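Local coordinates for osmotically inducible lipoprotein OsmE (Pseudomonas aeruginosa PAO1, PDB 4DM5) that is of unknown function but, as an osmotically inducible membrane lipoprotein with a BamE-family domain, probably works in the cell envelope, at residues A[12-17]-A[58-63]; A[18-23]-A[31-36]; A[42-47]-A[87-92]; A[51-56]-A[66-71]. All coordinates share one frame; numbering follows the deposited sequence.

Contact 1: residues A[12-17]-A[58-63]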
loop_
_atom_site.group_PDB
_atom_site.type_symbol
_atom_site.label_atom_id
_atom_site.label_comp_id
_atom_site.label_asym_id
_atom_site.label_seq_id
_atom_site.Cartn_x
_atom_site.Cartn_y
_atom_site.Cartn_z
ATOM N N TYR A 12 14.955 1.230 -3.680
ATOM C CA TYR A 12 14.281 0.012 -3.315
ATOM C C TYR A 12 15.094 -0.845 -2.365
ATOM O O TYR A 12 14.572 -1.404 -1.408
ATOM C CB TYR A 12 13.842 -0.759 -4.632
ATOM C CG TYR A 12 13.222 -2.067 -4.381
ATOM C CD1 TYR A 12 11.878 -2.142 -3.944
ATOM C CD2 TYR A 12 13.951 -3.200 -4.358
ATOM C CE1 TYR A 12 11.367 -3.393 -3.672
ATOM C CE2 TYR A 12 13.457 -4.401 -3.996
ATOM C CZ TYR A 12 12.175 -4.528 -3.697
ATOM O OH TYR A 12 11.633 -5.776 -3.374
ATOM N N ILE A 13 16.412 -0.894 -2.494
ATOM C CA ILE A 13 17.226 -1.723 -1.667
ATOM C C ILE A 13 16.997 -1.354 -0.209
ATOM O O ILE A 13 16.962 -2.278 0.613
ATOM C CB ILE A 13 18.789 -1.608 -2.024
ATOM C CG1 ILE A 13 19.102 -2.288 -3.336
ATOM C CG2 ILE A 13 19.703 -2.388 -0.999
ATOM C CD1 ILE A 13 18.676 -3.785 -3.386
ATOM N N THR A 14 16.837 -0.066 0.094
ATOM C CA THR A 14 16.666 0.333 1.515
ATOM C C THR A 14 15.448 -0.381 2.138
ATOM O O THR A 14 15.490 -0.760 3.325
ATOM C CB THR A 14 16.467 1.821 1.566
ATOM O OG1 THR A 14 17.654 2.418 0.939
ATOM C CG2 THR A 14 16.365 2.361 3.033
ATOM N N PHE A 15 14.414 -0.567 1.315
ATOM C CA PHE A 15 13.156 -1.032 1.855
ATOM C C PHE A 15 12.867 -2.484 1.572
ATOM O O PHE A 15 11.725 -2.943 1.852
ATOM C CB PHE A 15 12.052 -0.100 1.303
ATOM C CG PHE A 15 12.230 1.300 1.768
ATOM C CD1 PHE A 15 11.918 1.655 3.065
ATOM C CD2 PHE A 15 12.785 2.296 0.930
ATOM C CE1 PHE A 15 12.147 2.890 3.578
ATOM C CE2 PHE A 15 12.994 3.604 1.441
ATOM C CZ PHE A 15 12.625 3.879 2.757
ATOM N N ARG A 16 13.752 -3.172 0.891
ATOM C CA ARG A 16 13.381 -4.504 0.361
ATOM C C ARG A 16 12.983 -5.548 1.414
ATOM O O ARG A 16 12.254 -6.496 1.083
ATOM C CB ARG A 16 14.413 -5.066 -0.612
ATOM C CG ARG A 16 15.715 -5.429 0.105
ATOM C CD ARG A 16 16.721 -6.236 -0.747
ATOM N NE ARG A 16 16.141 -7.553 -1.168
ATOM C CZ ARG A 16 16.457 -8.758 -0.689
ATOM N NH1 ARG A 16 17.422 -8.880 0.226
ATOM N NH2 ARG A 16 15.845 -9.860 -1.164
ATOM N N ASN A 17 13.420 -5.367 2.656
ATOM C CA ASN A 17 13.103 -6.308 3.706
ATOM C C ASN A 17 11.917 -5.861 4.560
ATOM O O ASN A 17 11.581 -6.544 5.524
ATOM C CB ASN A 17 14.373 -6.573 4.554
ATOM C CG ASN A 17 15.371 -7.396 3.821
ATOM O OD1 ASN A 17 15.032 -8.431 3.238
ATOM N ND2 ASN A 17 16.580 -6.910 3.792
ATOM N N LEU A 58 6.659 3.933 5.602
ATOM C CA LEU A 58 7.751 3.013 5.965
ATOM C C LEU A 58 8.834 3.826 6.624
ATOM O O LEU A 58 9.081 5.017 6.189
ATOM C CB LEU A 58 8.306 2.382 4.697
ATOM C CG LEU A 58 7.348 1.612 3.767
ATOM C CD1 LEU A 58 8.083 1.167 2.514
ATOM C CD2 LEU A 58 6.629 0.507 4.520
ATOM N N ASN A 59 9.446 3.247 7.651
ATOM C CA ASN A 59 10.493 3.982 8.377
ATOM C C ASN A 59 11.649 3.010 8.539
ATOM O O ASN A 59 11.566 2.016 9.308
ATOM C CB ASN A 59 9.920 4.422 9.738
ATOM C CG ASN A 59 10.807 5.400 10.453
ATOM O OD1 ASN A 59 11.855 5.811 9.965
ATOM N ND2 ASN A 59 10.354 5.813 11.617
ATOM N N LYS A 60 12.751 3.288 7.861
ATOM C CA LYS A 60 13.856 2.357 7.892
ATOM C C LYS A 60 15.121 3.177 7.785
ATOM O O LYS A 60 15.289 3.962 6.841
ATOM C CB LYS A 60 13.797 1.374 6.708
ATOM C CG LYS A 60 14.964 0.368 6.714
ATOM C CD LYS A 60 15.007 -0.521 7.945
ATOM C CE LYS A 60 16.056 -1.602 7.713
ATOM N NZ LYS A 60 16.106 -2.433 8.934
ATOM N N ASP A 61 16.005 3.006 8.784
ATOM C CA ASP A 61 17.367 3.599 8.670
ATOM C C ASP A 61 17.285 5.138 8.505
ATOM O O ASP A 61 18.141 5.717 7.718
ATOM C CB ASP A 61 18.123 3.007 7.514
ATOM C CG ASP A 61 18.486 1.475 7.736
ATOM O OD1 ASP A 61 18.365 1.046 8.915
ATOM O OD2 ASP A 61 18.911 0.862 6.768
ATOM N N GLY A 62 16.388 5.727 9.264
ATOM C CA GLY A 62 16.188 7.172 9.268
ATOM C C GLY A 62 15.532 7.784 8.054
ATOM O O GLY A 62 15.562 9.006 7.862
ATOM N N GLN A 63 14.933 6.938 7.218
ATOM C CA GLN A 63 14.326 7.413 5.983
ATOM C C GLN A 63 12.878 7.040 6.076
ATOM O O GLN A 63 12.563 5.919 6.465
ATOM C CB GLN A 63 14.967 6.713 4.828
ATOM C CG GLN A 63 16.451 6.908 4.863
ATOM C CD GLN A 63 16.949 6.925 3.500
ATOM O OE1 GLN A 63 17.789 6.128 3.152
ATOM N NE2 GLN A 63 16.443 7.871 2.702
HETATM O O HOH W 1 17.994 -0.876 4.649
HETATM O O HOH W 2 17.334 5.127 0.812
#
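Phe15 and Leu58 form the dense part of this contact, where the short N-terminal helix 12-15 lies against the far end of a beta hairpin. CD1 and CE1 of the Phe15 ring do the touching: CD1 sits 3.9 Å from CD1 of Leu58, and CE1 sits 3.8 Å from CB of Lys60. CG of Phe15 is anti to the carbonyl carbon (chi1 -63°), beside the backbone N, and the ring beyond it comes closer to the hairpin than the direction of CB suggests. The carbonyl O of Gln63 approaches the ring at its rim, close to the ring plane, while CG2 of Thr14 rests over one face, 3.9 Å above it and offset toward the rim. Val10 and Gln65 also touch the ring.

The solvent side, in contrast, is bridged by water. One molecule donates to the carbonyl O of Thr14 and to OD2 of Asp61. A second lies 2.7 Å from OG1 of Thr14 and donates to OE1 of Gln63. Lys60 lays its CG 3.6 Å from the Thr14 O, but its amine end points elsewhere. The example shows a helix packed against the tip of a beta hairpin whose strands are joined by a two-residue type I' turn, Lys60 to Gln63.

Contact 2: residues A[18-23]-A[31-36]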
loop_
_atom_site.group_PDB
_atom_site.type_symbol
_atom_site.label_atom_id
_atom_site.label_comp_id
_atom_site.label_asym_id
_atom_site.label_seq_id
_atom_site.Cartn_x
_atom_site.Cartn_y
_atom_site.Cartn_z
ATOM N N GLU A 18 11.344 -4.705 4.215
ATOM C CA GLU A 18 10.099 -4.272 4.964
ATOM C C GLU A 18 9.004 -5.295 4.667
ATOM O O GLU A 18 8.778 -5.620 3.541
ATOM C CB GLU A 18 9.628 -2.955 4.471
ATOM C CG GLU A 18 10.426 -1.821 4.967
ATOM C CD GLU A 18 10.257 -1.693 6.499
ATOM O OE1 GLU A 18 9.115 -1.701 7.073
ATOM O OE2 GLU A 18 11.273 -1.600 7.157
ATOM N N PRO A 19 8.294 -5.772 5.719
ATOM C CA PRO A 19 7.230 -6.751 5.486
ATOM C C PRO A 19 6.174 -6.336 4.445
ATOM O O PRO A 19 5.769 -7.193 3.616
ATOM C CB PRO A 19 6.546 -6.945 6.866
ATOM C CG PRO A 19 7.697 -6.645 7.786
ATOM C CD PRO A 19 8.534 -5.516 7.142
ATOM N N LEU A 20 5.786 -5.038 4.433
ATOM C CA LEU A 20 4.850 -4.614 3.429
ATOM C C LEU A 20 5.323 -4.779 1.992
ATOM O O LEU A 20 4.533 -4.954 1.037
ATOM C CB LEU A 20 4.464 -3.168 3.621
ATOM C CG LEU A 20 3.453 -3.100 4.801
ATOM C CD1 LEU A 20 3.454 -1.617 5.253
ATOM C CD2 LEU A 20 1.992 -3.603 4.471
ATOM N N VAL A 21 6.637 -4.685 1.827
ATOM C CA VAL A 21 7.278 -4.751 0.510
ATOM C C VAL A 21 7.602 -6.196 0.233
ATOM O O VAL A 21 7.359 -6.662 -0.914
ATOM C CB VAL A 21 8.582 -3.939 0.555
ATOM C CG1 VAL A 21 9.344 -4.083 -0.784
ATOM C CG2 VAL A 21 8.216 -2.513 0.783
ATOM N N LYS A 22 8.195 -6.945 1.162
ATOM C CA LYS A 22 8.665 -8.235 0.866
ATOM C C LYS A 22 7.559 -9.304 0.847
ATOM O O LYS A 22 7.645 -10.305 0.063
ATOM C CB LYS A 22 9.691 -8.584 1.929
ATOM C CG LYS A 22 10.462 -9.867 1.545
ATOM C CD LYS A 22 11.627 -9.935 2.494
ATOM C CE LYS A 22 11.131 -10.375 3.847
ATOM N NZ LYS A 22 11.205 -11.869 3.975
ATOM N N ASP A 23 6.520 -9.094 1.698
ATOM C CA ASP A 23 5.657 -10.260 1.958
ATOM C C ASP A 23 4.228 -10.110 1.449
ATOM O O ASP A 23 3.478 -11.130 1.449
ATOM C CB ASP A 23 5.536 -10.503 3.431
ATOM C CG ASP A 23 6.883 -10.846 4.043
ATOM O OD1 ASP A 23 7.741 -11.518 3.397
ATOM O OD2 ASP A 23 7.051 -10.431 5.218
ATOM N N GLN A 31 -7.236 -9.060 5.968
ATOM C CA GLN A 31 -6.726 -9.415 7.266
ATOM C C GLN A 31 -5.272 -9.898 7.273
ATOM O O GLN A 31 -4.519 -9.629 8.157
ATOM C CB GLN A 31 -7.652 -10.554 7.845
ATOM C CG GLN A 31 -8.854 -10.072 8.580
ATOM C CD GLN A 31 -9.537 -11.216 9.229
ATOM O OE1 GLN A 31 -8.915 -11.986 9.990
ATOM N NE2 GLN A 31 -10.796 -11.375 8.926
ATOM N N GLU A 32 -4.833 -10.565 6.211
ATOM C CA GLU A 32 -3.453 -10.984 6.123
ATOM C C GLU A 32 -2.506 -9.766 5.954
ATOM O O GLU A 32 -1.486 -9.642 6.607
ATOM C CB GLU A 32 -3.288 -11.891 4.953
ATOM C CG GLU A 32 -1.875 -12.441 5.030
ATOM C CD GLU A 32 -1.688 -13.837 4.512
ATOM O OE1 GLU A 32 -2.410 -14.324 3.585
ATOM O OE2 GLU A 32 -0.714 -14.440 5.046
ATOM N N VAL A 33 -2.967 -8.790 5.145
ATOM C CA VAL A 33 -2.151 -7.630 5.067
ATOM C C VAL A 33 -2.060 -6.905 6.416
ATOM O O VAL A 33 -0.972 -6.417 6.752
ATOM C CB VAL A 33 -2.715 -6.692 3.999
ATOM C CG1 VAL A 33 -2.032 -5.301 4.012
ATOM C CG2 VAL A 33 -2.584 -7.337 2.618
ATOM N N LEU A 34 -3.170 -6.818 7.176
ATOM C CA LEU A 34 -3.080 -6.186 8.491
ATOM C C LEU A 34 -2.047 -6.871 9.454
ATOM O O LEU A 34 -1.242 -6.242 10.194
ATOM C CB LEU A 34 -4.508 -6.131 9.167
ATOM C CG LEU A 34 -5.459 -5.232 8.418
ATOM C CD1 LEU A 34 -6.925 -5.304 8.878
ATOM C CD2 LEU A 34 -4.862 -3.794 8.540
ATOM N N ARG A 35 -2.049 -8.203 9.401
ATOM C CA ARG A 35 -1.073 -8.957 10.177
ATOM C C ARG A 35 0.377 -8.756 9.814
ATOM O O ARG A 35 1.243 -8.548 10.650
ATOM C CB ARG A 35 -1.411 -10.456 10.060
ATOM C CG ARG A 35 -2.737 -10.749 10.822
ATOM C CD ARG A 35 -3.200 -12.192 11.075
ATOM N NE ARG A 35 -3.956 -12.731 9.986
ATOM C CZ ARG A 35 -5.248 -12.869 9.819
ATOM N NH1 ARG A 35 -6.168 -12.486 10.737
ATOM N NH2 ARG A 35 -5.621 -13.334 8.617
ATOM N N ILE A 36 0.617 -8.634 8.491
ATOM C CA ILE A 36 1.966 -8.495 8.013
ATOM C C ILE A 36 2.499 -7.148 8.264
ATOM O O ILE A 36 3.693 -6.965 8.638
ATOM C CB ILE A 36 1.946 -8.681 6.467
ATOM C CG1 ILE A 36 1.782 -10.201 6.077
ATOM C CG2 ILE A 36 3.278 -8.168 5.853
ATOM C CD1 ILE A 36 1.379 -10.447 4.616
#
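The ring of Pro19 meets Ile36 through its CB, which lies 3.4 Å from the Ile36 carbonyl O and 3.6 Å from the Ile36 CG2; the ring's CG stands further from the same oxygen. On the same helix as Ile36, the flat guanidinium of Arg35 is occupied within its own helix. The carbonyl O of Gln31 lies over the centre of one face, 3.6 Å above the plane, and NH1 donates to OE1 of Gln31 on an in-plane lone pair, a bond of 2.9 Å.

Across the interface the contact is made by aliphatic carbons, packed on each other and on carbonyl oxygens. In Ile36, CG1 is anti to the carbonyl carbon (chi1 -76°), which leaves CG2 anti to the backbone N and between Pro19 and Asp23: it is 3.5 Å from the Pro19 carbonyl O and 4.1 Å from CB of Asp23. The other branch ends with CD1 near the Asp23 carbonyl O. Deeper in, CD2 of Leu20 and CG1 of Val33 meet more loosely, at 4.4 Å.

The two helices, 19-22 and 30-37, thus sit side by side on the beta sheet, Leu20 resting on Tyr56, Leu58 and Phe67, and Val33 on Tyr56 and Phe71, while Met28 from the connecting loop touches both Val33 and Ile36.

Contact 3: residues A[42-47]-A[87-92]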
loop_
_atom_site.group_PDB
_atom_site.type_symbol
_atom_site.label_atom_id
_atom_site.label_comp_id
_atom_site.label_asym_id
_atom_site.label_seq_id
_atom_site.Cartn_x
_atom_site.Cartn_y
_atom_site.Cartn_z
ATOM N N GLY A 42 -3.593 5.188 7.520
ATOM C CA GLY A 42 -4.913 5.507 7.101
ATOM C C GLY A 42 -5.534 4.484 6.154
ATOM O O GLY A 42 -4.825 3.708 5.550
ATOM N N THR A 43 -6.852 4.400 6.063
ATOM C CA THR A 43 -7.557 3.548 5.158
ATOM C C THR A 43 -8.582 4.418 4.476
ATOM O O THR A 43 -9.039 5.452 5.082
ATOM C CB THR A 43 -8.086 2.192 5.695
ATOM O OG1 THR A 43 -7.133 1.494 6.483
ATOM C CG2 THR A 43 -8.489 1.286 4.674
ATOM N N GLN A 44 -8.938 4.069 3.265
ATOM C CA GLN A 44 -10.000 4.797 2.538
ATOM C C GLN A 44 -10.545 3.977 1.403
ATOM O O GLN A 44 -9.984 2.955 0.922
ATOM C CB GLN A 44 -9.477 6.124 2.031
ATOM C CG GLN A 44 -8.358 5.942 0.985
ATOM C CD GLN A 44 -7.572 7.225 0.645
ATOM O OE1 GLN A 44 -7.514 7.599 -0.509
ATOM N NE2 GLN A 44 -6.911 7.850 1.631
ATOM N N LYS A 45 -11.744 4.390 0.973
ATOM C CA LYS A 45 -12.316 3.820 -0.163
ATOM C C LYS A 45 -11.542 4.335 -1.364
ATOM O O LYS A 45 -11.087 5.488 -1.375
ATOM C CB LYS A 45 -13.788 4.391 -0.218
ATOM C CG LYS A 45 -14.422 4.097 -1.553
ATOM C CD LYS A 45 -14.982 2.697 -1.573
ATOM C CE LYS A 45 -15.365 2.316 -2.987
ATOM N NZ LYS A 45 -14.244 2.299 -3.954
ATOM N N ARG A 46 -11.330 3.501 -2.401
ATOM C CA ARG A 46 -10.646 3.932 -3.632
ATOM C C ARG A 46 -11.544 4.903 -4.362
ATOM O O ARG A 46 -12.723 4.613 -4.546
ATOM C CB ARG A 46 -10.149 2.816 -4.585
ATOM C CG ARG A 46 -9.178 1.873 -3.960
ATOM C CD ARG A 46 -9.099 0.684 -4.898
ATOM N NE ARG A 46 -8.161 0.825 -6.031
ATOM C CZ ARG A 46 -7.682 -0.252 -6.641
ATOM N NH1 ARG A 46 -8.036 -1.366 -6.150
ATOM N NH2 ARG A 46 -6.822 -0.184 -7.642
ATOM N N LEU A 47 -10.977 6.026 -4.765
ATOM C CA LEU A 47 -11.812 7.016 -5.422
ATOM C C LEU A 47 -12.372 6.565 -6.735
ATOM O O LEU A 47 -13.557 6.797 -6.991
ATOM C CB LEU A 47 -10.980 8.309 -5.593
ATOM C CG LEU A 47 -11.762 9.521 -6.079
ATOM C CD1 LEU A 47 -12.695 10.048 -4.958
ATOM C CD2 LEU A 47 -10.764 10.602 -6.516
ATOM N N GLU A 87 -2.268 9.942 -3.307
ATOM C CA GLU A 87 -1.534 9.975 -4.555
ATOM C C GLU A 87 -2.046 9.007 -5.608
ATOM O O GLU A 87 -2.076 9.304 -6.790
ATOM C CB GLU A 87 -0.008 9.962 -4.347
ATOM C CG GLU A 87 0.606 11.049 -3.453
ATOM C CD GLU A 87 2.113 10.751 -3.277
ATOM O OE1 GLU A 87 2.606 9.852 -2.475
ATOM O OE2 GLU A 87 2.870 11.419 -4.025
ATOM N N LEU A 88 -2.349 7.802 -5.161
ATOM C CA LEU A 88 -2.892 6.816 -6.018
ATOM C C LEU A 88 -4.205 7.363 -6.639
ATOM O O LEU A 88 -4.365 7.271 -7.831
ATOM C CB LEU A 88 -3.114 5.504 -5.197
ATOM C CG LEU A 88 -3.680 4.372 -6.051
ATOM C CD1 LEU A 88 -2.722 4.129 -7.219
ATOM C CD2 LEU A 88 -3.620 3.130 -5.174
ATOM N N ASP A 89 -5.049 7.909 -5.773
ATOM C CA ASP A 89 -6.392 8.415 -6.285
ATOM C C ASP A 89 -6.126 9.470 -7.327
ATOM O O ASP A 89 -6.817 9.449 -8.398
ATOM C CB ASP A 89 -7.138 9.006 -5.149
ATOM C CG ASP A 89 -7.889 7.981 -4.324
ATOM O OD1 ASP A 89 -8.159 6.748 -4.675
ATOM O OD2 ASP A 89 -8.198 8.422 -3.202
ATOM N N ARG A 90 -5.150 10.326 -7.018
ATOM C CA ARG A 90 -4.735 11.444 -7.994
ATOM C C ARG A 90 -4.331 10.820 -9.365
ATOM O O ARG A 90 -4.858 11.167 -10.457
ATOM C CB ARG A 90 -3.737 12.442 -7.283
ATOM C CG ARG A 90 -2.989 13.522 -8.029
ATOM C CD ARG A 90 -3.715 14.831 -7.791
ATOM N NE ARG A 90 -4.609 14.946 -8.918
ATOM C CZ ARG A 90 -5.650 15.775 -9.049
ATOM N NH1 ARG A 90 -6.312 15.754 -10.203
ATOM N NH2 ARG A 90 -6.050 16.590 -8.054
ATOM N N HIS A 91 -3.495 9.776 -9.328
ATOM C CA HIS A 91 -3.169 9.016 -10.507
ATOM C C HIS A 91 -4.270 8.264 -11.226
ATOM O O HIS A 91 -4.310 8.279 -12.465
ATOM C CB HIS A 91 -1.995 8.042 -10.227
ATOM C CG HIS A 91 -1.519 7.355 -11.480
ATOM N ND1 HIS A 91 -1.823 6.064 -11.763
ATOM C CD2 HIS A 91 -0.823 7.853 -12.588
ATOM C CE1 HIS A 91 -1.329 5.737 -12.977
ATOM N NE2 HIS A 91 -0.703 6.833 -13.480
ATOM N N GLU A 92 -5.147 7.550 -10.533
ATOM C CA GLU A 92 -6.198 6.812 -11.238
ATOM C C GLU A 92 -7.208 7.814 -11.875
ATOM O O GLU A 92 -7.838 7.462 -12.896
ATOM C CB GLU A 92 -6.870 5.715 -10.378
ATOM C CG GLU A 92 -5.884 4.562 -10.062
ATOM C CD GLU A 92 -6.402 3.421 -9.154
ATOM O OE1 GLU A 92 -7.554 3.505 -8.678
ATOM O OE2 GLU A 92 -5.649 2.415 -8.871
#
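Leu47 and Arg46, just past the outermost strand 42-45, are held by Asp89 and Glu92 of the C-terminal helix 85-94, a helix-to-edge-strand junction in which two acids one turn apart receive a loop. The backbone N of Leu47 donates to OD1 of Asp89 at 2.9 Å, a nearly straight bond of 168° that reaches the oxygen from above the carboxylate plane. The same carboxylate is packed by apolar carbon: CB of Leu47 lies 3.4 Å from CG of Asp89, and CD2 of Leu47 touches the Asp89 CB at 4.2 Å. Gln44, extended beyond CG, brings its carboxamide toward Asp89 tip to tip, the two planes 35° apart.

One turn further along, Arg46 reaches Glu92. Its NH2 donates to OE2 over 3.1 Å and at 171°; OE2 lies in the guanidinium plane and accepts on its syn lone pair. NE is 3.8 Å from OE1 of Glu92, so the salt bridge rests on a single N-H rather than a paired grip. The other terminal nitrogen, NH1, turns to a different set of partners: it is bonded to the carbonyl O of Phe71 and forms a salt bridge with OD2 of Asp78. NZ of Lys45 donates to the Arg46 carbonyl O and is also bonded to the Gly51 carbonyl O.

Chemically, the buried guanidinium is therefore shared between two carboxylates and a main-chain oxygen, which would probably favour the ionised forms of both acids and fixes how the planar group is turned. Asp89 ties the helix to main chain through Leu47 N, while Glu92 ties it to the Arg46 side chain.

Contact 4: residues A[51-56]-A[66-71]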
loop_
_atom_site.group_PDB
_atom_site.type_symbol
_atom_site.label_atom_id
_atom_site.label_comp_id
_atom_site.label_asym_id
_atom_site.label_seq_id
_atom_site.Cartn_x
_atom_site.Cartn_y
_atom_site.Cartn_z
ATOM N N GLY A 51 -13.110 -1.029 -4.372
ATOM C CA GLY A 51 -12.141 -1.598 -3.417
ATOM C C GLY A 51 -11.621 -0.463 -2.539
ATOM O O GLY A 51 -12.206 0.654 -2.521
ATOM N N SER A 52 -10.505 -0.663 -1.879
ATOM C CA SER A 52 -10.106 0.173 -0.834
ATOM C C SER A 52 -8.568 0.226 -0.826
ATOM O O SER A 52 -7.919 -0.444 -1.611
ATOM C CB SER A 52 -10.506 -0.347 0.480
ATOM O OG SER A 52 -9.943 -1.602 0.618
ATOM N N CYS A 53 -8.068 1.136 -0.052
ATOM C CA CYS A 53 -6.590 1.370 -0.096
ATOM C C CYS A 53 -6.115 1.623 1.351
ATOM O O CYS A 53 -6.705 2.372 2.112
ATOM C CB CYS A 53 -6.313 2.568 -0.989
ATOM S SG CYS A 53 -4.545 2.814 -1.285
ATOM N N ASN A 54 -4.962 1.036 1.705
ATOM C CA ASN A 54 -4.322 1.331 2.983
ATOM C C ASN A 54 -3.056 2.131 2.780
ATOM O O ASN A 54 -2.229 1.788 1.882
ATOM C CB ASN A 54 -3.818 0.003 3.618
ATOM C CG ASN A 54 -4.923 -0.981 4.109
ATOM O OD1 ASN A 54 -6.086 -0.617 4.084
ATOM N ND2 ASN A 54 -4.534 -2.161 4.569
ATOM N N SER A 55 -2.917 3.175 3.577
ATOM C CA SER A 55 -1.685 4.057 3.396
ATOM C C SER A 55 -0.776 3.773 4.557
ATOM O O SER A 55 -1.225 3.663 5.739
ATOM C CB SER A 55 -1.995 5.540 3.455
ATOM O OG SER A 55 -2.642 6.001 2.303
ATOM N N TYR A 56 0.548 3.786 4.312
ATOM C CA TYR A 56 1.584 3.574 5.366
ATOM C C TYR A 56 2.715 4.526 5.185
ATOM O O TYR A 56 2.855 5.172 4.072
ATOM C CB TYR A 56 2.184 2.169 5.248
ATOM C CG TYR A 56 1.135 1.054 5.206
ATOM C CD1 TYR A 56 0.785 0.437 6.399
ATOM C CD2 TYR A 56 0.554 0.644 4.044
ATOM C CE1 TYR A 56 -0.150 -0.605 6.409
ATOM C CE2 TYR A 56 -0.410 -0.405 3.978
ATOM C CZ TYR A 56 -0.726 -1.043 5.206
ATOM O OH TYR A 56 -1.598 -2.081 5.239
ATOM N N PRO A 66 6.396 6.917 1.940
ATOM C CA PRO A 66 4.998 6.493 1.802
ATOM C C PRO A 66 4.920 5.169 1.033
ATOM O O PRO A 66 5.683 4.872 0.110
ATOM C CB PRO A 66 4.366 7.608 0.999
ATOM C CG PRO A 66 5.160 8.822 1.480
ATOM C CD PRO A 66 6.561 8.284 1.408
ATOM N N PHE A 67 3.891 4.376 1.385
ATOM C CA PHE A 67 3.638 3.134 0.719
ATOM C C PHE A 67 2.136 2.896 0.788
ATOM O O PHE A 67 1.488 3.288 1.771
ATOM C CB PHE A 67 4.371 1.987 1.434
ATOM C CG PHE A 67 4.451 0.745 0.604
ATOM C CD1 PHE A 67 5.400 0.566 -0.405
ATOM C CD2 PHE A 67 3.637 -0.342 0.945
ATOM C CE1 PHE A 67 5.452 -0.619 -1.094
ATOM C CE2 PHE A 67 3.695 -1.522 0.205
ATOM C CZ PHE A 67 4.633 -1.682 -0.848
ATOM N N TYR A 68 1.613 2.165 -0.152
ATOM C CA TYR A 68 0.154 1.784 -0.132
ATOM C C TYR A 68 0.028 0.311 -0.465
ATOM O O TYR A 68 0.857 -0.285 -1.174
ATOM C CB TYR A 68 -0.690 2.635 -1.075
ATOM C CG TYR A 68 -0.700 2.177 -2.477
ATOM C CD1 TYR A 68 -1.546 1.186 -2.974
ATOM C CD2 TYR A 68 0.258 2.721 -3.408
ATOM C CE1 TYR A 68 -1.515 0.669 -4.235
ATOM C CE2 TYR A 68 0.259 2.268 -4.745
ATOM C CZ TYR A 68 -0.578 1.201 -5.149
ATOM O OH TYR A 68 -0.581 0.752 -6.448
ATOM N N VAL A 69 -1.093 -0.248 -0.008
ATOM C CA VAL A 69 -1.591 -1.494 -0.582
ATOM C C VAL A 69 -3.076 -1.326 -0.956
ATOM O O VAL A 69 -3.823 -0.746 -0.131
ATOM C CB VAL A 69 -1.508 -2.632 0.504
ATOM C CG1 VAL A 69 -2.052 -3.952 -0.066
ATOM C CG2 VAL A 69 -0.053 -2.841 0.940
ATOM N N SER A 70 -3.387 -1.662 -2.198
ATOM C CA SER A 70 -4.797 -1.528 -2.620
ATOM C C SER A 70 -5.415 -2.883 -2.789
ATOM O O SER A 70 -4.746 -3.903 -3.063
ATOM C CB SER A 70 -4.878 -0.721 -3.916
ATOM O OG SER A 70 -4.251 -1.390 -5.026
ATOM N N PHE A 71 -6.768 -2.852 -2.634
ATOM C CA PHE A 71 -7.536 -4.036 -2.717
ATOM C C PHE A 71 -8.647 -3.852 -3.739
ATOM O O PHE A 71 -9.182 -2.721 -3.868
ATOM C CB PHE A 71 -8.253 -4.352 -1.383
ATOM C CG PHE A 71 -7.293 -4.535 -0.253
ATOM C CD1 PHE A 71 -6.765 -5.800 0.075
ATOM C CD2 PHE A 71 -6.817 -3.384 0.467
ATOM C CE1 PHE A 71 -5.843 -5.920 1.085
ATOM C CE2 PHE A 71 -5.855 -3.530 1.463
ATOM C CZ PHE A 71 -5.394 -4.780 1.806
#
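Cys53 places its sulfur beside the ring of Tyr68, an unusual setting for a sulfur that is also disulfide-bonded to Cys85. SG is anti to the backbone N (chi1 -173°), lies 3.8 Å from CD1 of Tyr68, and stands 4.8 Å from the ring centroid, 56° off the normal, so the sulfur-aromatic contact is oblique.

The two strands form an antiparallel ladder. Asn54 and Val69 form a hydrogen-bonded pair, with N of Asn54 2.8 Å from O of Val69, and Tyr56 and Phe67 form the next one. Ser55 with Tyr68 is the non-hydrogen-bonded pair between them, and Cys53 with Ser70 is another, on the far side of Asn54 and Val69. On the face of Asn54 and Tyr56, ND2 of Asn54 donates to OH of Tyr56 at 3.0 Å and also meets the rim of Phe71 near its plane, 3.6 Å from CE2. CE2 of Tyr56 touches CG2 of Val69 at 3.9 Å.

The hairpin lies at the middle of the four-stranded sheet, between strands 42-45 and 77-81. Helix 85-94 covers the face of Cys53 and Tyr68 through Cys85 and Leu88, while helices 19-22 and 30-37 cover the other face at Tyr56, Phe67 and Phe71.

From the N terminus, contact 1 opens first and closes far along, bringing helix 12-15 to the tip of the hairpin 52-60/63-71. Contact 2 falls wholly within that span and closes a short loop between helices 19-22 and 30-37. Contact 3 then opens at strand 42-45 and closes last, at helix 85-94; it crosses contact 1, their segments alternating. Contact 4 lies within the span of contact 3; it too crosses contact 1, and both use strand 52-60. Contacts 2 and 4 follow in series yet touch, joining helices to sheet, whereas contacts 1 and 3 lie on opposite sides of the centre of the chain, about 11 Å apart at their nearest atoms.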